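Local atomic coordinates of endolysin PlyC, small cell-wall binding subunit (Streptococcus phage C1, PDB entry 4F87), a protein that forms the homo-octameric ring of the phage endolysin PlyC, binding the streptococcal cell wall so that the peptidoglycan can be degraded and the host cell lysed. Residues B[47-50]-B[51-55]. Sequence-based numbering, arbitrary orientation.
Sequences QGFQ and QIIPS
The buried ring of Phe49 lies beside Ile52 and Ile53 where the chain leaves helix 43-50 for strand 55-57. Phe49 CD1 is 3.9 Å from Ile52 CD1, and Phe49 CD1 is 4.0 Å from Ile53 CD1. In each isoleucine CG1 sits between the backbone N and the carbonyl carbon (chi1 60° and 57°), and with chi2 extended beyond it both CD1 methyls end beside the ring. Leu18 of the sheet and Ile66 of a neighbouring subunit pack against Phe49, and Val14 touches both isoleucines. Against the CG1 atoms of both isoleucines, Phe49 O accepts two bonds: Ile53 N, 2.9 Å from Phe49 O, arrives nearly in line with the C=O, whereas Ile52 N stands above the carbonyl plane. Gln51 N bonds Gly48 O, 3.0 Å away, with the same i+3 spacing as Ile52 N to Phe49 O, while Ile53 N keeps the i+4 spacing.

The glutamine side is looser and watery. The Gln51 chain, bent at chi2 (-78°), holds NE2 where one water can bridge it to Gln47 O; a second donates to Gln50 O and Ile53 O. The extended Gln50 side chain reaches Ser55, Gln50 NE2 to Ser55 OG 3.1 Å, with OG in the amide plane; Ser55 lies near Tyr29, a cell-wall interaction site. Helix-end carbonyls are thus satisfied by loop amides and water, while the apolar residues join helix, sheet and subunit interface.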
loop_
_atom_site.group_PDB
_atom_site.type_symbol
_atom_site.label_atom_id
_atom_site.label_comp_id
_atom_site.label_asym_id
_atom_site.label_seq_id
_atom_site.Cartn_x
_atom_site.Cartn_y
_atom_site.Cartn_z
ATOM N N GLN B 47 0.120 -20.955 -19.672
ATOM C CA GLN B 47 0.979 -21.366 -18.553
ATOM C C GLN B 47 1.884 -20.226 -18.091
ATOM O O GLN B 47 2.081 -20.057 -16.880
ATOM C CB GLN B 47 1.775 -22.614 -18.916
ATOM C CG GLN B 47 0.867 -23.812 -19.175
ATOM C CD GLN B 47 1.635 -24.983 -19.762
ATOM O OE1 GLN B 47 2.417 -24.875 -20.728
ATOM N NE2 GLN B 47 1.358 -26.152 -19.237
ATOM N N GLY B 48 2.375 -19.414 -19.028
ATOM C CA GLY B 48 3.186 -18.261 -18.674
ATOM C C GLY B 48 2.430 -17.259 -17.819
ATOM O O GLY B 48 2.886 -16.883 -16.726
ATOM N N PHE B 49 1.211 -16.873 -18.273
ATOM C CA PHE B 49 0.438 -15.923 -17.471
ATOM C C PHE B 49 -0.071 -16.510 -16.170
ATOM O O PHE B 49 -0.226 -15.751 -15.211
ATOM C CB PHE B 49 -0.698 -15.303 -18.292
ATOM C CG PHE B 49 -0.150 -14.138 -19.091
ATOM C CD1 PHE B 49 -0.025 -12.877 -18.516
ATOM C CD2 PHE B 49 0.355 -14.329 -20.370
ATOM C CE1 PHE B 49 0.562 -11.813 -19.211
ATOM C CE2 PHE B 49 0.934 -13.267 -21.071
ATOM C CZ PHE B 49 1.056 -12.017 -20.484
ATOM N N GLN B 50 -0.239 -17.844 -16.096
ATOM C CA GLN B 50 -0.634 -18.474 -14.828
ATOM C C GLN B 50 0.442 -18.293 -13.750
ATOM O O GLN B 50 0.137 -18.460 -12.569
ATOM C CB GLN B 50 -0.977 -19.957 -15.018
ATOM C CG GLN B 50 -2.354 -20.138 -15.648
ATOM C CD GLN B 50 -2.704 -21.549 -15.996
ATOM O OE1 GLN B 50 -1.831 -22.404 -16.192
ATOM N NE2 GLN B 50 -4.020 -21.790 -16.116
ATOM N N GLN B 51 1.662 -17.888 -14.122
ATOM C CA GLN B 51 2.689 -17.623 -13.106
ATOM C C GLN B 51 2.476 -16.269 -12.445
ATOM O O GLN B 51 3.046 -16.040 -11.360
ATOM C CB GLN B 51 4.082 -17.619 -13.743
ATOM C CG GLN B 51 4.462 -18.979 -14.355
ATOM C CD GLN B 51 4.893 -19.979 -13.289
ATOM O OE1 GLN B 51 6.003 -19.920 -12.744
ATOM N NE2 GLN B 51 4.013 -20.897 -12.942
ATOM N N ILE B 52 1.713 -15.350 -13.077
ATOM C CA ILE B 52 1.583 -13.987 -12.542
ATOM C C ILE B 52 0.152 -13.511 -12.303
ATOM O O ILE B 52 -0.012 -12.533 -11.566
ATOM C CB ILE B 52 2.374 -12.968 -13.405
ATOM C CG1 ILE B 52 1.885 -12.925 -14.877
ATOM C CG2 ILE B 52 3.895 -13.199 -13.309
ATOM C CD1 ILE B 52 2.383 -11.663 -15.670
ATOM N N ILE B 53 -0.866 -14.139 -12.922
ATOM C CA ILE B 53 -2.242 -13.710 -12.685
ATOM C C ILE B 53 -3.118 -14.921 -12.410
ATOM O O ILE B 53 -2.805 -16.029 -12.856
ATOM C CB ILE B 53 -2.824 -12.842 -13.849
ATOM C CG1 ILE B 53 -2.768 -13.572 -15.196
ATOM C CG2 ILE B 53 -2.178 -11.449 -13.906
ATOM C CD1 ILE B 53 -3.433 -12.816 -16.371
ATOM N N PRO B 54 -4.253 -14.714 -11.719
ATOM C CA PRO B 54 -5.165 -15.846 -11.484
ATOM C C PRO B 54 -5.791 -16.368 -12.775
ATOM O O PRO B 54 -5.869 -15.652 -13.786
ATOM C CB PRO B 54 -6.249 -15.275 -10.562
ATOM C CG PRO B 54 -6.025 -13.824 -10.507
ATOM C CD PRO B 54 -4.698 -13.463 -11.075
ATOM N N SER B 55 -6.249 -17.622 -12.722
ATOM C CA SER B 55 -6.902 -18.296 -13.838
ATOM C C SER B 55 -8.199 -18.885 -13.284
ATOM O O SER B 55 -8.186 -19.700 -12.357
ATOM C CB SER B 55 -5.969 -19.377 -14.358
ATOM O OG SER B 55 -6.558 -20.073 -15.441
HETATM O O HOH W 1 2.379 -21.925 -15.006
HETATM O O HOH W 2 -2.547 -18.594 -11.991
#